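Local atomic coordinates of NADH oxidase (PDB entry 6RVB), a protein that probably reduces coenzyme A disulfides with electrons from NADH, passing them through a bound FAD and a redox-active cysteine. Residues 9-14 with 39-44; 18-23 with 305-310; 28-33 with 71-76; 76-81 with 96-101. One frame throughout, in Å; residues are numbered along the deposited sequence.

Contact 1. Residues 9-14 with 39-44; sequences GGVAGG and VSYGAC. With FAD (flavin-adenine dinucleotide), chain E.
Val11 meets the ring of Tyr41 with both methyls. Val11 CG1 lies over one face, 3.9 Å above the ring plane and offset toward the rim, while Val11 CG2 touches Tyr41 CE1 at 3.6 Å. With chi1 63° placing Tyr41 CG between its backbone N and carbonyl carbon, the ring reaches Val11 although the CB does not point at it. An alanine at Tyr41 would probably open a gap against Val11 and leave both its methyls without their aromatic neighbour. Beside this pair the backbones join through one hydrogen bond, Ser40 N to Gly10 O, 2.9 Å and fairly straight at 158°. A CA-H...O contact, Ser40 CA to Val11 O at 3.3 Å, lies next to it. A side chain on Gly10 would run into Val39 CG2, which lies close to Gly10 O.

Outward from Tyr41, Val11 turns its CB and methyls to the FAD, near the adenosine phosphate oxygens and ribose. Gly13 N donates to FAD O1P at 2.6 Å. Ala12 is the N-cap of helix 13-24, and the positive end of that helix would probably steady the pyrophosphate charge. Glu34, at the end of strand 29-34, holds Gly10 N and also bonds FAD. The turn is thus the glycine-rich corner of a Rossmann-type FAD-binding fold, with the 39-44 loop along its flank.

Along that loop Ser40 OG bonds coenzyme A, and Cys44 SG is linked covalently to the coenzyme sulfur. Cys44 SG lies 3.5 Å from FAD C10. The contact therefore brings cofactor and mixed disulfide together, consistent with electron transfer from reduced flavin to the redox-active cysteine.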
# COMPACT_ATOMS: atom_id res chain seq x y z
N GLY A 9 6.67 -32.92 -7.73
CA GLY A 9 6.64 -31.61 -8.31
C GLY A 9 7.47 -30.73 -7.43
O GLY A 9 7.30 -30.80 -6.25
N GLY A 10 8.36 -29.90 -7.97
CA GLY A 10 9.28 -29.21 -7.12
C GLY A 10 9.29 -27.75 -7.41
O GLY A 10 10.31 -27.06 -7.27
N VAL A 11 8.16 -27.22 -7.84
CA VAL A 11 8.35 -25.89 -8.33
C VAL A 11 8.13 -24.85 -7.26
O VAL A 11 9.01 -24.00 -7.07
CB VAL A 11 7.63 -25.51 -9.61
CG1 VAL A 11 7.83 -24.03 -9.81
CG2 VAL A 11 8.19 -26.20 -10.80
N ALA A 12 7.00 -24.87 -6.57
CA ALA A 12 6.74 -23.77 -5.63
C ALA A 12 5.89 -24.30 -4.52
O ALA A 12 6.30 -24.25 -3.38
CB ALA A 12 6.09 -22.58 -6.29
N GLY A 13 4.72 -24.82 -4.84
CA GLY A 13 3.97 -25.59 -3.89
C GLY A 13 4.85 -26.68 -3.31
O GLY A 13 4.99 -26.75 -2.10
N GLY A 14 5.45 -27.52 -4.15
CA GLY A 14 6.35 -28.57 -3.68
C GLY A 14 7.65 -28.14 -2.97
O GLY A 14 8.00 -28.67 -1.95
N VAL A 39 14.03 -26.64 -10.65
CA VAL A 39 13.30 -26.78 -9.40
C VAL A 39 13.37 -25.43 -8.66
O VAL A 39 14.33 -24.67 -8.79
CB VAL A 39 13.91 -28.01 -8.57
CG1 VAL A 39 14.88 -27.61 -7.51
CG2 VAL A 39 12.86 -28.85 -8.00
N SER A 40 12.34 -25.11 -7.92
CA SER A 40 12.35 -23.91 -7.11
C SER A 40 12.70 -22.61 -7.84
O SER A 40 13.69 -21.99 -7.53
CB SER A 40 13.28 -24.11 -5.94
OG SER A 40 13.23 -23.02 -5.08
N TYR A 41 11.87 -22.17 -8.77
CA TYR A 41 12.20 -20.98 -9.54
C TYR A 41 10.95 -20.10 -9.74
O TYR A 41 9.81 -20.52 -9.61
CB TYR A 41 12.79 -21.40 -10.90
CG TYR A 41 11.79 -22.19 -11.75
CD1 TYR A 41 11.70 -23.54 -11.65
CD2 TYR A 41 10.92 -21.55 -12.63
CE1 TYR A 41 10.79 -24.20 -12.38
CE2 TYR A 41 10.00 -22.23 -13.36
CZ TYR A 41 9.94 -23.57 -13.24
OH TYR A 41 9.05 -24.35 -13.98
N GLY A 42 11.16 -18.85 -10.08
CA GLY A 42 10.05 -17.96 -10.06
C GLY A 42 9.48 -17.82 -11.41
O GLY A 42 9.91 -16.95 -12.10
N ALA A 43 8.52 -18.65 -11.78
CA ALA A 43 7.96 -18.54 -13.11
C ALA A 43 7.45 -17.13 -13.43
O ALA A 43 7.44 -16.70 -14.56
CB ALA A 43 6.91 -19.50 -13.30
N CYS A 44 7.10 -16.41 -12.40
CA CYS A 44 6.58 -15.06 -12.50
C CYS A 44 7.59 -14.12 -13.06
O CYS A 44 7.25 -13.06 -13.51
CB CYS A 44 6.18 -14.55 -11.13
SG CYS A 44 5.83 -15.86 -9.86
PA FAD E . 4.14 -25.22 -11.05
O1A FAD E . 3.14 -25.30 -12.32
O2A FAD E . 4.97 -23.96 -10.74
O5B FAD E . 5.22 -26.49 -11.09
C5B FAD E . 4.81 -27.89 -11.29
C4B FAD E . 5.99 -28.77 -11.71
O4B FAD E . 5.67 -30.08 -11.28
C3B FAD E . 6.25 -28.71 -13.20
O3B FAD E . 7.58 -28.19 -13.54
C2B FAD E . 6.15 -30.13 -13.55
O2B FAD E . 7.32 -30.28 -14.35
C1B FAD E . 6.18 -30.93 -12.21
N9A FAD E . 5.32 -32.16 -12.37
C8A FAD E . 4.07 -32.22 -12.92
N7A FAD E . 3.62 -33.49 -13.07
C5A FAD E . 4.60 -34.29 -12.58
C6A FAD E . 4.73 -35.77 -12.43
N6A FAD E . 3.67 -36.54 -12.82
N1A FAD E . 5.90 -36.23 -11.90
C2A FAD E . 6.90 -35.35 -11.50
N3A FAD E . 6.88 -33.98 -11.59
C4A FAD E . 5.74 -33.42 -12.12
N1 FAD E . 1.96 -15.74 -9.67
C2 FAD E . 1.84 -14.62 -8.89
O2 FAD E . 1.40 -14.71 -7.70
N3 FAD E . 2.22 -13.43 -9.38
C4 FAD E . 2.76 -13.24 -10.63
O4 FAD E . 3.14 -12.10 -11.10
C4X FAD E . 2.95 -14.43 -11.51
N5 FAD E . 3.51 -14.27 -12.77
C5X FAD E . 3.64 -15.40 -13.54
C6 FAD E . 4.19 -15.29 -14.84
C7 FAD E . 4.35 -16.43 -15.66
C7M FAD E . 4.94 -16.25 -17.02
C8 FAD E . 3.94 -17.79 -15.15
C8M FAD E . 4.08 -19.05 -15.97
C9 FAD E . 3.37 -17.91 -13.86
C9A FAD E . 3.19 -16.78 -13.01
N10 FAD E . 2.63 -16.94 -11.68
C10 FAD E . 2.50 -15.75 -10.93
C1' FAD E . 2.14 -18.24 -11.16
C2' FAD E . 3.19 -19.19 -10.68
O2' FAD E . 3.95 -19.69 -11.77
C3' FAD E . 2.55 -20.40 -10.07
O3' FAD E . 1.41 -20.02 -9.31
C4' FAD E . 3.65 -21.02 -9.19
O4' FAD E . 4.92 -21.35 -9.86
C5' FAD E . 3.11 -22.16 -8.30
O5' FAD E . 3.13 -23.43 -8.94
P FAD E . 3.17 -24.87 -8.20
O1P FAD E . 4.44 -25.01 -7.37
O2P FAD E . 1.86 -25.55 -7.76
O3P FAD E . 3.46 -25.66 -9.59

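Contact 2. Residues 18-23 with 305-310; sequences AAKAKR and HGRTAG. With COA (coenzyme A), chain G.
Oxygen O8A of the coenzyme A 3'-phosphate is gripped by Lys20, Arg307 and Arg23. Arg307 NH1 donates to COA O8A at 2.6 Å and Lys20 NZ at 2.9 Å; the bond from Arg23 NH1 is weak and bent (124°). Lys20 NZ sits over one face of the Arg307 guanidinium, 3.3 Å above its plane, whereas O8A lies at the edge of that group. These close like charges are probably offset by the phosphate and by Glu24, in a salt bridge to Lys20 NZ. The Arg23 guanidinium carries COA C5B over one face and Lys20 CA over the other.

Nearer the backbone, Lys20 CG is anti to the backbone N (chi1 173°) and rests 3.5 Å from Arg307 O. The backbones come nearest, CA to CA, at Ala21 and Gly310, 4.2 Å apart. A side chain on Gly310 would collide with Ala21 N.

The axes of the segments 18-23 and 305-310 approach to 7.5 Å at a crossing angle of -30°. Away from this face, Ala18 packs on Val30 and Val32 of strand 29-34 and on Val73 of strand 73-77. Arg307 touches Trp432 of the second subunit, where helix 299-313 reaches the dimer interface.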
# COMPACT_ATOMS: atom_id res chain seq x y z
N ALA A 18 8.60 -29.23 0.92
CA ALA A 18 9.90 -29.83 1.19
C ALA A 18 10.71 -28.98 2.16
O ALA A 18 11.22 -29.48 3.12
CB ALA A 18 10.66 -30.05 -0.05
N ALA A 19 10.81 -27.70 2.00
CA ALA A 19 11.81 -27.06 2.80
C ALA A 19 11.33 -26.87 4.21
O ALA A 19 12.12 -26.93 5.12
CB ALA A 19 12.19 -25.73 2.22
N LYS A 20 10.05 -26.62 4.37
CA LYS A 20 9.48 -26.28 5.65
C LYS A 20 9.38 -27.57 6.43
O LYS A 20 9.73 -27.60 7.58
CB LYS A 20 8.11 -25.65 5.45
CG LYS A 20 7.31 -25.36 6.68
CD LYS A 20 8.10 -24.40 7.56
CE LYS A 20 7.27 -23.96 8.72
NZ LYS A 20 8.01 -23.01 9.58
N ALA A 21 8.91 -28.64 5.84
CA ALA A 21 8.95 -29.93 6.55
C ALA A 21 10.30 -30.25 7.09
O ALA A 21 10.42 -30.67 8.21
CB ALA A 21 8.56 -31.11 5.66
N LYS A 22 11.32 -30.13 6.26
CA LYS A 22 12.62 -30.57 6.71
C LYS A 22 13.13 -29.69 7.84
O LYS A 22 13.77 -30.15 8.76
CB LYS A 22 13.61 -30.68 5.54
CG LYS A 22 14.98 -31.09 5.88
CD LYS A 22 14.92 -32.54 6.37
CE LYS A 22 16.27 -33.18 6.60
NZ LYS A 22 16.10 -34.63 6.51
N ARG A 23 12.81 -28.41 7.77
CA ARG A 23 13.22 -27.46 8.79
C ARG A 23 12.59 -27.81 10.12
O ARG A 23 13.19 -27.67 11.16
CB ARG A 23 12.89 -26.01 8.36
CG ARG A 23 13.10 -24.89 9.37
CD ARG A 23 12.89 -23.37 8.86
NE ARG A 23 13.10 -23.38 7.43
CZ ARG A 23 12.19 -23.08 6.49
NH1 ARG A 23 10.96 -22.64 6.80
NH2 ARG A 23 12.54 -23.21 5.21
N HIS A 305 0.20 -22.87 0.53
CA HIS A 305 -0.25 -24.22 0.58
C HIS A 305 0.92 -25.03 1.05
O HIS A 305 0.80 -25.79 2.03
CB HIS A 305 -0.62 -24.71 -0.76
CG HIS A 305 -1.90 -24.22 -1.25
ND1 HIS A 305 -2.38 -24.54 -2.50
CD2 HIS A 305 -2.82 -23.41 -0.70
CE1 HIS A 305 -3.54 -23.96 -2.68
NE2 HIS A 305 -3.83 -23.26 -1.60
N GLY A 306 2.06 -24.89 0.36
CA GLY A 306 3.20 -25.74 0.60
C GLY A 306 3.72 -25.59 2.03
O GLY A 306 3.96 -26.61 2.72
N ARG A 307 3.92 -24.35 2.50
CA ARG A 307 4.34 -24.19 3.88
C ARG A 307 3.43 -24.91 4.87
O ARG A 307 3.90 -25.49 5.82
CB ARG A 307 4.40 -22.74 4.22
CG ARG A 307 5.01 -22.50 5.52
CD ARG A 307 5.33 -21.06 5.67
NE ARG A 307 5.22 -20.58 7.06
CZ ARG A 307 6.30 -20.28 7.80
NH1 ARG A 307 7.49 -20.42 7.23
NH2 ARG A 307 6.19 -19.82 9.04
N THR A 308 2.11 -24.85 4.64
CA THR A 308 1.16 -25.54 5.50
C THR A 308 1.29 -27.05 5.49
O THR A 308 1.34 -27.67 6.55
CB THR A 308 -0.27 -25.09 5.20
OG1 THR A 308 -0.34 -23.69 5.47
CG2 THR A 308 -1.32 -25.87 6.04
N ALA A 309 1.33 -27.65 4.30
CA ALA A 309 1.47 -29.11 4.21
C ALA A 309 2.73 -29.54 4.93
O ALA A 309 2.71 -30.40 5.78
CB ALA A 309 1.53 -29.55 2.84
N GLY A 310 3.84 -28.90 4.60
CA GLY A 310 5.06 -29.19 5.30
C GLY A 310 5.02 -29.11 6.81
O GLY A 310 5.36 -30.08 7.45
N1A COA G . 13.94 -11.27 7.53
C2A COA G . 13.71 -12.15 8.54
N3A COA G . 13.25 -13.44 8.32
C4A COA G . 12.97 -13.95 7.08
C5A COA G . 13.18 -13.04 5.92
C6A COA G . 13.69 -11.63 6.19
N6A COA G . 13.88 -10.76 5.10
N7A COA G . 12.85 -13.73 4.81
C8A COA G . 12.44 -14.95 5.24
N9A COA G . 12.51 -15.10 6.59
C1B COA G . 12.15 -16.36 7.33
C2B COA G . 10.68 -16.74 7.13
O2B COA G . 9.94 -15.98 8.11
C3B COA G . 10.60 -18.26 7.37
O3B COA G . 10.36 -18.51 8.77
P3B COA G . 10.22 -19.93 9.51
O7A COA G . 9.25 -19.59 10.63
O8A COA G . 9.77 -20.94 8.47
O9A COA G . 11.63 -20.21 9.97
C4B COA G . 11.99 -18.73 7.03
O4B COA G . 12.86 -17.56 6.96
C5B COA G . 12.01 -19.52 5.72
O5B COA G . 12.13 -18.60 4.61
P1A COA G . 12.93 -18.97 3.25
O1A COA G . 12.86 -17.72 2.43
O2A COA G . 14.26 -19.63 3.65
O3A COA G . 11.87 -20.01 2.58
P2A COA G . 11.85 -21.62 2.52
O4A COA G . 10.51 -22.18 3.02
O5A COA G . 13.15 -22.26 3.01
O6A COA G . 11.87 -21.60 0.89
CBP COA G . 11.47 -22.17 -1.35
CCP COA G . 11.09 -22.49 0.07
CDP COA G . 12.50 -21.05 -1.29
CEP COA G . 12.16 -23.38 -1.94
CAP COA G . 10.11 -21.79 -2.03
OAP COA G . 9.55 -20.62 -1.42
C9P COA G . 10.23 -21.53 -3.52
O9P COA G . 10.43 -22.47 -4.27
N8P COA G . 10.14 -20.28 -4.01
C7P COA G . 10.60 -20.09 -5.37
C6P COA G . 9.44 -20.36 -6.32
C5P COA G . 8.45 -19.28 -5.89
O5P COA G . 7.69 -19.42 -4.94
N4P COA G . 8.38 -18.14 -6.55
C3P COA G . 7.01 -17.63 -6.61
C2P COA G . 6.06 -18.54 -7.41
S1P COA G . 5.80 -17.87 -9.12

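Contact 3. Residues 28-33 with 71-76; sequences LEVVVY and QGVLVH
Three backbone hydrogen bonds join Val30 and Val32 to Leu74 and His76. Val32 N gives to Leu74 O at 2.9 Å. His76 N gives to Val32 O at 3.0 Å, and Leu74 N to Val30 O. This alternation belongs to parallel strands, here 19° apart in direction, with Val31 beside Leu74 and Val32 beside Val75. The amide and carbonyl groups of Val31 turn the other way, to Met5 and Val7 of strand 4-8.

On the face with Val31 and Leu74, Tyr33 and His76 lie side by side, pointing the same way. Each has CG anti to the carbonyl carbon, and their rings meet rim to rim with planes 26° apart. Tyr33 CE1 comes to 3.3 Å from His76 ND1. Val31 CG2, anti to the backbone N, lies over one face of the Tyr33 ring, 4.0 Å above its plane. The phenol OH is hydrogen-bonded to Asp104.

The other face is aliphatic. Val30 CG1 meets Val73 CG1 at 4.1 Å, the same Val73 methyl touches Val32 CG2, and Val32 CB backs on Val75 CB at 3.9 Å. Ala18 of helix 13-24 covers Val30 and Val32; Phe68 of helix 65-70 covers Val73 and Val75. That second helix ends in a Schellman motif with Gly72 at C-prime, a positive-phi residue that turns the chain into strand 73-77.

Strands 29-34 and 73-77 are parallel neighbours and helix 65-70 lies in the connection between them, a beta-alpha-beta crossover; strand 73-77 forms one border, within the chain, of the five-stranded parallel sheet of a Rossmann-type FAD domain.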
# COMPACT_ATOMS: atom_id res chain seq x y z
N LEU A 28 12.76 -36.30 9.34
CA LEU A 28 11.99 -36.72 8.19
C LEU A 28 12.92 -37.06 7.07
O LEU A 28 13.92 -36.39 6.89
CB LEU A 28 11.11 -35.54 7.77
CG LEU A 28 9.72 -35.49 8.39
CD1 LEU A 28 9.03 -34.19 7.99
CD2 LEU A 28 8.96 -36.67 7.86
N GLU A 29 12.60 -38.06 6.29
CA GLU A 29 13.38 -38.18 5.07
C GLU A 29 12.63 -37.47 3.98
O GLU A 29 11.53 -37.84 3.69
CB GLU A 29 13.50 -39.61 4.62
CG GLU A 29 13.93 -40.68 5.62
CD GLU A 29 14.18 -42.10 4.96
OE1 GLU A 29 15.05 -42.82 5.49
OE2 GLU A 29 13.54 -42.52 3.96
N VAL A 30 13.22 -36.48 3.33
CA VAL A 30 12.43 -35.64 2.42
C VAL A 30 12.98 -35.71 1.02
O VAL A 30 14.09 -35.31 0.74
CB VAL A 30 12.41 -34.12 2.87
CG1 VAL A 30 11.64 -33.28 1.92
CG2 VAL A 30 11.79 -33.96 4.22
N VAL A 31 12.19 -36.17 0.10
CA VAL A 31 12.67 -36.23 -1.26
C VAL A 31 11.68 -35.64 -2.30
O VAL A 31 10.49 -35.93 -2.28
CB VAL A 31 13.01 -37.70 -1.66
CG1 VAL A 31 11.84 -38.64 -1.43
CG2 VAL A 31 13.28 -37.74 -3.11
N VAL A 32 12.19 -34.85 -3.23
CA VAL A 32 11.38 -34.19 -4.24
C VAL A 32 11.62 -34.75 -5.63
O VAL A 32 12.71 -34.65 -6.09
CB VAL A 32 11.87 -32.73 -4.31
CG1 VAL A 32 11.15 -31.98 -5.39
CG2 VAL A 32 11.62 -32.07 -3.03
N TYR A 33 10.65 -35.33 -6.31
CA TYR A 33 10.83 -35.74 -7.73
C TYR A 33 10.20 -34.69 -8.68
O TYR A 33 8.98 -34.61 -8.81
CB TYR A 33 10.20 -37.12 -8.02
CG TYR A 33 10.80 -38.23 -7.30
CD1 TYR A 33 12.12 -38.51 -7.48
CD2 TYR A 33 10.09 -39.01 -6.42
CE1 TYR A 33 12.76 -39.55 -6.78
CE2 TYR A 33 10.71 -40.07 -5.69
CZ TYR A 33 12.04 -40.31 -5.89
OH TYR A 33 12.70 -41.28 -5.23
N GLN A 71 20.80 -28.80 2.74
CA GLN A 71 19.88 -28.52 3.84
C GLN A 71 19.11 -29.76 4.19
O GLN A 71 18.10 -29.72 4.90
CB GLN A 71 18.93 -27.40 3.50
CG GLN A 71 19.54 -26.02 3.34
CD GLN A 71 18.56 -25.02 2.65
OE1 GLN A 71 17.30 -25.20 2.64
NE2 GLN A 71 19.16 -23.96 2.05
N GLY A 72 19.56 -30.87 3.65
CA GLY A 72 18.92 -32.13 3.99
C GLY A 72 17.80 -32.56 3.08
O GLY A 72 17.04 -33.52 3.44
N VAL A 73 17.68 -31.86 1.93
CA VAL A 73 16.56 -32.14 1.01
C VAL A 73 17.03 -32.74 -0.27
O VAL A 73 17.92 -32.16 -0.91
CB VAL A 73 15.63 -30.93 0.76
CG1 VAL A 73 14.54 -31.30 -0.13
CG2 VAL A 73 15.00 -30.59 2.05
N LEU A 74 16.51 -33.91 -0.62
CA LEU A 74 17.01 -34.56 -1.82
C LEU A 74 16.18 -34.28 -3.03
O LEU A 74 15.04 -34.83 -3.13
CB LEU A 74 17.13 -36.08 -1.70
CG LEU A 74 18.16 -36.34 -0.64
CD1 LEU A 74 17.97 -37.73 -0.07
CD2 LEU A 74 19.63 -35.99 -1.08
N VAL A 75 16.72 -33.47 -3.97
CA VAL A 75 15.93 -33.24 -5.16
C VAL A 75 16.39 -33.94 -6.44
O VAL A 75 17.46 -33.77 -6.87
CB VAL A 75 15.47 -31.73 -5.36
CG1 VAL A 75 16.02 -30.84 -4.29
CG2 VAL A 75 15.85 -31.19 -6.74
N HIS A 76 15.53 -34.71 -7.07
CA HIS A 76 15.82 -35.26 -8.37
C HIS A 76 15.07 -34.63 -9.51
O HIS A 76 13.91 -34.84 -9.66
CB HIS A 76 15.50 -36.75 -8.32
CG HIS A 76 16.22 -37.43 -7.22
ND1 HIS A 76 15.58 -38.01 -6.15
CD2 HIS A 76 17.54 -37.52 -6.95
CE1 HIS A 76 16.46 -38.47 -5.29
NE2 HIS A 76 17.66 -38.16 -5.74

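Contact 4. Residues 76-81 with 96-101; sequences HTRHEV and HAEGRT. With FAD (flavin-adenine dinucleotide), chain E.
The His79 ring lies between Ala97 and its own segment. Ala97 CA stands over one face, 3.9 Å above the plane and offset toward the rim, and His76 CB stands over the opposite face. His79 ND1 donates to Thr77 O at 2.6 Å; the oxygen is near the ring plane, while the donor sits well above the plane of that carbonyl. This bond fixes the ring's rotation, and an alanine at His79 would probably leave Thr77 O without this donor and open a gap between His76 and Ala97.

Beyond the ring, His96 N donates to Glu80 O at 3.0 Å, and Glu80 N returns a weak bond to His96 O. They form an antiparallel hydrogen-bonded pair joining strands 80-83 and 94-96 of a three-stranded sheet. The chain then turns toward strand 101-103, held by Ala97 N to Arg100 O, and Thr101 CG2 rests 3.6 Å above the centre of the His96 ring.

The side chains of Arg78 and Glu98 cross at about a right angle; Arg78 NH1 and Glu98 OE1 make a long salt bridge of 4.0 Å, of charges only, since the oxygen lies well out of the guanidinium plane, and the carboxylate placement is doubtful. On the cofactor side, FAD N6A donates to Val81 O at 3.2 Å, and Val81 N gives a weak bond to FAD N1A.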
# COMPACT_ATOMS: atom_id res chain seq x y z
N HIS A 76 15.53 -34.71 -7.07
CA HIS A 76 15.82 -35.26 -8.37
C HIS A 76 15.07 -34.63 -9.51
O HIS A 76 13.91 -34.84 -9.66
CB HIS A 76 15.50 -36.75 -8.32
CG HIS A 76 16.22 -37.43 -7.22
ND1 HIS A 76 15.58 -38.01 -6.15
CD2 HIS A 76 17.54 -37.52 -6.95
CE1 HIS A 76 16.46 -38.47 -5.29
NE2 HIS A 76 17.66 -38.16 -5.74
N THR A 77 15.77 -33.89 -10.36
CA THR A 77 15.13 -33.36 -11.55
C THR A 77 15.00 -34.33 -12.71
O THR A 77 15.60 -35.39 -12.72
CB THR A 77 15.86 -32.15 -12.09
OG1 THR A 77 17.21 -32.48 -12.37
CG2 THR A 77 15.83 -31.03 -11.13
N ARG A 78 14.23 -33.98 -13.72
CA ARG A 78 13.99 -34.90 -14.82
C ARG A 78 13.59 -36.26 -14.31
O ARG A 78 14.05 -37.27 -14.81
CB ARG A 78 15.21 -35.05 -15.75
CG ARG A 78 16.19 -33.81 -15.91
CD ARG A 78 16.41 -33.37 -17.39
NE ARG A 78 15.07 -33.12 -17.96
CZ ARG A 78 14.37 -33.95 -18.76
NH1 ARG A 78 14.90 -35.10 -19.18
NH2 ARG A 78 13.13 -33.60 -19.18
N HIS A 79 12.73 -36.30 -13.31
CA HIS A 79 12.20 -37.55 -12.81
C HIS A 79 10.71 -37.51 -12.78
O HIS A 79 10.13 -36.75 -12.03
CB HIS A 79 12.62 -37.78 -11.39
CG HIS A 79 13.97 -38.37 -11.26
ND1 HIS A 79 15.11 -37.66 -11.51
CD2 HIS A 79 14.36 -39.61 -10.88
CE1 HIS A 79 16.16 -38.44 -11.30
NE2 HIS A 79 15.73 -39.63 -10.93
N GLU A 80 10.04 -38.32 -13.55
CA GLU A 80 8.62 -38.12 -13.52
C GLU A 80 7.95 -39.25 -12.80
O GLU A 80 8.13 -40.41 -13.21
CB GLU A 80 8.08 -38.05 -14.91
CG GLU A 80 6.59 -38.18 -14.98
CD GLU A 80 6.13 -38.05 -16.39
OE1 GLU A 80 4.91 -37.86 -16.70
OE2 GLU A 80 7.06 -38.14 -17.21
N VAL A 81 7.19 -38.94 -11.74
CA VAL A 81 6.43 -40.04 -11.13
C VAL A 81 5.25 -40.38 -12.01
O VAL A 81 4.42 -39.55 -12.25
CB VAL A 81 6.12 -39.91 -9.57
CG1 VAL A 81 6.88 -38.81 -8.98
CG2 VAL A 81 4.61 -39.90 -9.21
N HIS A 96 10.47 -42.26 -13.24
CA HIS A 96 11.40 -42.51 -14.36
C HIS A 96 12.67 -41.59 -14.50
O HIS A 96 12.40 -40.43 -14.61
CB HIS A 96 10.50 -42.36 -15.53
CG HIS A 96 11.11 -42.79 -16.80
ND1 HIS A 96 10.37 -43.21 -17.88
CD2 HIS A 96 12.41 -42.86 -17.18
CE1 HIS A 96 11.18 -43.51 -18.88
NE2 HIS A 96 12.42 -43.30 -18.48
N ALA A 97 13.99 -42.02 -14.46
CA ALA A 97 15.21 -41.04 -14.55
C ALA A 97 15.67 -40.85 -15.92
O ALA A 97 14.84 -40.87 -16.84
CB ALA A 97 16.55 -41.32 -13.67
N GLU A 98 17.01 -40.61 -16.03
CA GLU A 98 17.84 -40.77 -17.34
C GLU A 98 18.55 -42.14 -17.54
O GLU A 98 19.59 -42.47 -16.88
CB GLU A 98 18.63 -39.50 -17.85
CG GLU A 98 17.53 -38.39 -17.84
CD GLU A 98 15.99 -38.97 -18.18
OE1 GLU A 98 14.83 -38.76 -17.60
OE2 GLU A 98 15.98 -39.73 -19.13
N GLY A 99 17.88 -42.90 -18.43
CA GLY A 99 17.85 -44.33 -18.46
C GLY A 99 16.57 -44.97 -17.90
O GLY A 99 15.60 -45.29 -18.59
N ARG A 100 16.59 -45.14 -16.59
CA ARG A 100 15.88 -46.20 -15.89
C ARG A 100 14.49 -45.87 -15.46
O ARG A 100 13.99 -44.76 -15.64
CB ARG A 100 16.68 -46.63 -14.62
CG ARG A 100 17.39 -45.50 -13.85
CD ARG A 100 18.35 -46.03 -12.79
NE ARG A 100 18.05 -45.53 -11.44
CZ ARG A 100 17.38 -46.23 -10.51
NH1 ARG A 100 16.92 -47.47 -10.80
NH2 ARG A 100 17.16 -45.71 -9.27
N THR A 101 13.86 -46.86 -14.84
CA THR A 101 12.69 -46.57 -14.02
C THR A 101 12.66 -47.45 -12.73
O THR A 101 13.42 -48.37 -12.65
CB THR A 101 11.42 -46.57 -14.84
OG1 THR A 101 10.68 -47.75 -14.55
CG2 THR A 101 11.70 -46.44 -16.33
PA FAD E . 4.14 -25.22 -11.05
O1A FAD E . 3.14 -25.30 -12.32
O2A FAD E . 4.97 -23.96 -10.74
O5B FAD E . 5.22 -26.49 -11.09
C5B FAD E . 4.81 -27.89 -11.29
C4B FAD E . 5.99 -28.77 -11.71
O4B FAD E . 5.67 -30.08 -11.28
C3B FAD E . 6.25 -28.71 -13.20
O3B FAD E . 7.58 -28.19 -13.54
C2B FAD E . 6.15 -30.13 -13.55
O2B FAD E . 7.32 -30.28 -14.35
C1B FAD E . 6.18 -30.93 -12.21
N9A FAD E . 5.32 -32.16 -12.37
C8A FAD E . 4.07 -32.22 -12.92
N7A FAD E . 3.62 -33.49 -13.07
C5A FAD E . 4.60 -34.29 -12.58
C6A FAD E . 4.73 -35.77 -12.43
N6A FAD E . 3.67 -36.54 -12.82
N1A FAD E . 5.90 -36.23 -11.90
C2A FAD E . 6.90 -35.35 -11.50
N3A FAD E . 6.88 -33.98 -11.59
C4A FAD E . 5.74 -33.42 -12.12
N1 FAD E . 1.96 -15.74 -9.67
C2 FAD E . 1.84 -14.62 -8.89
O2 FAD E . 1.40 -14.71 -7.70
N3 FAD E . 2.22 -13.43 -9.38
C4 FAD E . 2.76 -13.24 -10.63
O4 FAD E . 3.14 -12.10 -11.10
C4X FAD E . 2.95 -14.43 -11.51
N5 FAD E . 3.51 -14.27 -12.77
C5X FAD E . 3.64 -15.40 -13.54
C6 FAD E . 4.19 -15.29 -14.84
C7 FAD E . 4.35 -16.43 -15.66
C7M FAD E . 4.94 -16.25 -17.02
C8 FAD E . 3.94 -17.79 -15.15
C8M FAD E . 4.08 -19.05 -15.97
C9 FAD E . 3.37 -17.91 -13.86
C9A FAD E . 3.19 -16.78 -13.01
N10 FAD E . 2.63 -16.94 -11.68
C10 FAD E . 2.50 -15.75 -10.93
C1' FAD E . 2.14 -18.24 -11.16
C2' FAD E . 3.19 -19.19 -10.68
O2' FAD E . 3.95 -19.69 -11.77
C3' FAD E . 2.55 -20.40 -10.07
O3' FAD E . 1.41 -20.02 -9.31
C4' FAD E . 3.65 -21.02 -9.19
O4' FAD E . 4.92 -21.35 -9.86
C5' FAD E . 3.11 -22.16 -8.30
O5' FAD E . 3.13 -23.43 -8.94
P FAD E . 3.17 -24.87 -8.20
O1P FAD E . 4.44 -25.01 -7.37
O2P FAD E . 1.86 -25.55 -7.76
O3P FAD E . 3.46 -25.66 -9.59

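How the contacts relate
Two bound cofactors relate the four contacts: FAD runs from contact 1 to contact 4, and coenzyme A from contact 1 to contact 2. Contacts 1 and 4 lie 18 Å apart between centres, with flavin and pyrophosphate at contact 1 and adenine at contact 4. Contacts 1 and 2 share helix 13-24, with centres 13 Å apart; the coenzyme A sulfur is at the first and its 3'-phosphate at the second. Contact 3 touches contacts 1 and 2: Gly9 N probably bonds Tyr33 O (3.1 Å) and Lys22 NZ probably bonds Leu28 O (2.8 Å). His76 belongs to contacts 3 and 4, where Tyr33 CB also packs on Val81 CG1. Contacts 2 and 4, with centres 23 Å apart, do not touch.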